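Local coordinates for protein phenyl-3-pyruvate decarboxylase (Azospirillum brasilense, PDB 2NXW) that decarboxylates phenylpyruvate and indole-3-pyruvate to the corresponding aldehydes with thiamine diphosphate and a metal ion, the indole reaction being a step in auxin biosynthesis, at residues 38-43 against 72-77. Sequence-based numbering, arbitrary orientation.
Sequences AMFGIP and GFAADA. With TPP (thiamine diphosphate), chain I.
Ala74 lays its methyl over one face of the Phe40 ring in a CH-pi contact, CB 3.9 Å from the centroid and 14° off the normal, toward the CD1–CE1 rim. Along the other rim the ring meets helix backbone: Phe40 CD2 lies 3.7 Å from Ala75 CA, and Phe40 CE2 3.7 Å from Ala74 O. Alanines suit both places because single methyls let a flat ring approach the main chain; a broad apolar ring suits this buried strand position, spanning the space to both. Phe40 CB already points at the helix, and CG anti to the carbonyl carbon (chi1 -61°) lays the ring against it. Val71 and Ala78 of that helix touch this side chain too, as does Cys436 of helix 427-437. With an alanine here, Ala74 would probably lose the surface it rests on and a gap open between strand and helix. Backbone hydrogen bonds join Phe40 with Val87 and Ala89 of strand 86-90, and Met39 with His63 of strand 62-64. Pro43 O comes within 3.4 Å of C7' of thiamine diphosphate, held largely by a second subunit. This is helix-on-sheet packing in the parallel alpha/beta N-terminal domain of thiamine diphosphate enzymes; here strand 39-41 leads into the intersubunit cofactor site.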
ATOM      1  N   ALA A  38      -7.504 -25.565  27.505  1.00 15.90           N
ATOM      2  CA  ALA A  38      -8.601 -24.740  27.974  1.00 15.68           C
ATOM      3  C   ALA A  38      -9.026 -23.802  26.869  1.00 14.61           C
ATOM      4  O   ALA A  38      -8.352 -23.680  25.855  1.00 15.10           O
ATOM      5  CB  ALA A  38      -8.151 -23.927  29.184  1.00 17.01           C
ATOM      6  N   MET A  39     -10.169 -23.169  27.065  1.00 15.42           N
ATOM      7  CA  MET A  39     -10.631 -22.177  26.122  1.00 14.75           C
ATOM      8  C   MET A  39     -11.030 -20.974  26.941  1.00 14.05           C
ATOM      9  O   MET A  39     -11.845 -21.067  27.866  1.00 15.05           O
ATOM     10  CB  MET A  39     -11.824 -22.652  25.308  1.00 16.63           C
ATOM     11  CG  MET A  39     -12.195 -21.607  24.245  1.00 17.37           C
ATOM     12  SD  MET A  39     -13.313 -22.225  22.998  1.00 21.87           S
ATOM     13  CE  MET A  39     -14.683 -22.495  24.028  1.00 10.75           C
ATOM     14  N   PHE A  40     -10.406 -19.847  26.631  1.00 13.65           N
ATOM     15  CA  PHE A  40     -10.702 -18.598  27.312  1.00 12.74           C
ATOM     16  C   PHE A  40     -11.642 -17.820  26.405  1.00 12.76           C
ATOM     17  O   PHE A  40     -11.541 -17.912  25.184  1.00 13.30           O
ATOM     18  CB  PHE A  40      -9.411 -17.798  27.521  1.00 13.55           C
ATOM     19  CG  PHE A  40      -8.404 -18.503  28.369  1.00 11.35           C
ATOM     20  CD1 PHE A  40      -8.450 -18.395  29.765  1.00 11.04           C
ATOM     21  CD2 PHE A  40      -7.435 -19.307  27.787  1.00 11.35           C
ATOM     22  CE1 PHE A  40      -7.537 -19.084  30.557  1.00 12.72           C
ATOM     23  CE2 PHE A  40      -6.518 -20.002  28.569  1.00 13.49           C
ATOM     24  CZ  PHE A  40      -6.570 -19.890  29.963  1.00 12.67           C
ATOM     25  N   GLY A  41     -12.562 -17.060  26.984  1.00 12.37           N
ATOM     26  CA  GLY A  41     -13.439 -16.283  26.130  1.00 11.76           C
ATOM     27  C   GLY A  41     -14.446 -15.386  26.796  1.00 12.62           C
ATOM     28  O   GLY A  41     -14.631 -15.433  28.011  1.00 12.97           O
ATOM     29  N   ILE A  42     -15.066 -14.533  25.987  1.00 12.61           N
ATOM     30  CA  ILE A  42     -16.142 -13.659  26.439  1.00 12.19           C
ATOM     31  C   ILE A  42     -17.203 -13.811  25.352  1.00 13.35           C
ATOM     32  O   ILE A  42     -16.937 -13.606  24.168  1.00 13.08           O
ATOM     33  CB  ILE A  42     -15.714 -12.167  26.576  1.00 11.91           C
ATOM     34  CG1 ILE A  42     -14.787 -12.015  27.788  1.00 13.71           C
ATOM     35  CG2 ILE A  42     -16.955 -11.292  26.793  1.00 12.80           C
ATOM     36  CD1 ILE A  42     -14.079 -10.678  27.862  1.00 14.03           C
ATOM     37  N   PRO A  43     -18.423 -14.190  25.745  1.00 13.91           N
ATOM     38  CA  PRO A  43     -19.515 -14.384  24.791  1.00 15.02           C
ATOM     39  C   PRO A  43     -20.210 -13.117  24.323  1.00 15.84           C
ATOM     40  O   PRO A  43     -19.949 -12.016  24.821  1.00 14.30           O
ATOM     41  CB  PRO A  43     -20.462 -15.303  25.557  1.00 14.73           C
ATOM     42  CG  PRO A  43     -20.348 -14.757  26.952  1.00 15.25           C
ATOM     43  CD  PRO A  43     -18.844 -14.544  27.111  1.00 14.10           C
ATOM     44  N   GLY A  72      -7.209 -12.835  25.099  1.00 10.33           N
ATOM     45  CA  GLY A  72      -6.102 -13.079  24.194  1.00 11.15           C
ATOM     46  C   GLY A  72      -4.788 -13.338  24.910  1.00 10.71           C
ATOM     47  O   GLY A  72      -4.055 -14.273  24.569  1.00 11.86           O
ATOM     48  N   PHE A  73      -4.484 -12.517  25.912  1.00 10.86           N
ATOM     49  CA  PHE A  73      -3.246 -12.693  26.664  1.00 10.26           C
ATOM     50  C   PHE A  73      -3.218 -14.022  27.430  1.00 10.38           C
ATOM     51  O   PHE A  73      -2.172 -14.674  27.510  1.00 10.85           O
ATOM     52  CB  PHE A  73      -3.056 -11.545  27.668  1.00  9.95           C
ATOM     53  CG  PHE A  73      -2.812 -10.185  27.035  1.00 10.88           C
ATOM     54  CD1 PHE A  73      -1.915 -10.029  25.974  1.00 11.27           C
ATOM     55  CD2 PHE A  73      -3.427  -9.049  27.565  1.00 10.15           C
ATOM     56  CE1 PHE A  73      -1.632  -8.752  25.454  1.00 10.51           C
ATOM     57  CE2 PHE A  73      -3.151  -7.773  27.060  1.00 10.91           C
ATOM     58  CZ  PHE A  73      -2.254  -7.623  26.006  1.00 10.07           C
ATOM     59  N   ALA A  74      -4.359 -14.400  28.011  1.00 11.42           N
ATOM     60  CA  ALA A  74      -4.452 -15.644  28.767  1.00 10.93           C
ATOM     61  C   ALA A  74      -4.265 -16.831  27.827  1.00 10.73           C
ATOM     62  O   ALA A  74      -3.542 -17.763  28.159  1.00 11.77           O
ATOM     63  CB  ALA A  74      -5.803 -15.734  29.461  1.00 11.21           C
ATOM     64  N   ALA A  75      -4.893 -16.781  26.651  1.00 11.10           N
ATOM     65  CA  ALA A  75      -4.752 -17.882  25.690  1.00 12.07           C
ATOM     66  C   ALA A  75      -3.299 -17.984  25.225  1.00 11.68           C
ATOM     67  O   ALA A  75      -2.750 -19.082  25.068  1.00 11.69           O
ATOM     68  CB  ALA A  75      -5.677 -17.661  24.496  1.00 12.27           C
ATOM     69  N   ASP A  76      -2.672 -16.833  24.987  1.00 11.24           N
ATOM     70  CA  ASP A  76      -1.278 -16.791  24.576  1.00 11.09           C
ATOM     71  C   ASP A  76      -0.428 -17.428  25.683  1.00 11.45           C
ATOM     72  O   ASP A  76       0.410 -18.290  25.429  1.00 11.31           O
ATOM     73  CB  ASP A  76      -0.886 -15.323  24.355  1.00 12.42           C
ATOM     74  CG  ASP A  76       0.540 -15.148  23.869  1.00 13.55           C
ATOM     75  OD1 ASP A  76       1.273 -16.147  23.710  1.00 13.46           O
ATOM     76  OD2 ASP A  76       0.924 -13.979  23.636  1.00 14.06           O
ATOM     77  N   ALA A  77      -0.646 -17.000  26.923  1.00 10.71           N
ATOM     78  CA  ALA A  77       0.107 -17.544  28.047  1.00 11.89           C
ATOM     79  C   ALA A  77      -0.064 -19.053  28.201  1.00 11.77           C
ATOM     80  O   ALA A  77       0.897 -19.749  28.528  1.00 11.86           O
ATOM     81  CB  ALA A  77      -0.303 -16.842  29.329  1.00 10.82           C
TER
HETATM   82  N1' TPP I2001     -17.536  -7.716  24.254  1.00 12.41           N
HETATM   83  C2' TPP I2001     -17.648  -6.444  23.847  1.00 13.24           C
HETATM   84  CM2 TPP I2001     -16.398  -5.575  23.772  1.00 11.74           C
HETATM   85  N3' TPP I2001     -18.835  -5.933  23.512  1.00 11.51           N
HETATM   86  C4' TPP I2001     -19.984  -6.677  23.573  1.00 12.95           C
HETATM   87  N4' TPP I2001     -21.170  -6.130  23.174  1.00 15.51           N
HETATM   88  C5' TPP I2001     -19.914  -8.029  24.039  1.00 13.52           C
HETATM   89  C6' TPP I2001     -18.634  -8.521  24.368  1.00 13.57           C
HETATM   90  C7' TPP I2001     -21.170  -8.959  24.164  1.00 15.19           C
HETATM   91  N3  TPP I2001     -22.216  -8.470  25.172  1.00 15.87           N
HETATM   92  C2  TPP I2001     -23.281  -7.808  24.718  1.00 16.91           C
HETATM   93  S1  TPP I2001     -24.221  -7.500  26.150  1.00 18.86           S
HETATM   94  C5  TPP I2001     -23.144  -8.260  27.309  1.00 15.33           C
HETATM   95  C4  TPP I2001     -22.123  -8.741  26.500  1.00 14.40           C
HETATM   96  CM4 TPP I2001     -20.955  -9.540  27.102  1.00 14.92           C
HETATM   97  C6  TPP I2001     -23.347  -8.353  28.760  1.00 15.18           C
HETATM   98  C7  TPP I2001     -23.183  -6.976  29.406  1.00 14.69           C
HETATM   99  O7  TPP I2001     -23.198  -7.211  30.796  1.00 12.25           O
HETATM  100  PA  TPP I2001     -23.381  -5.877  31.627  1.00 14.04           P
HETATM  101  O1A TPP I2001     -22.350  -4.834  31.300  1.00 14.51           O
HETATM  102  O2A TPP I2001     -23.249  -6.310  33.131  1.00 13.75           O
HETATM  103  O3A TPP I2001     -24.856  -5.204  31.418  1.00 13.46           O
HETATM  104  PB  TPP I2001     -26.202  -6.170  31.525  1.00 14.92           P
HETATM  105  O1B TPP I2001     -26.114  -7.006  32.811  1.00 15.40           O
HETATM  106  O2B TPP I2001     -27.390  -5.179  31.597  1.00 18.03           O
HETATM  107  O3B TPP I2001     -26.340  -7.050  30.319  1.00 15.57           O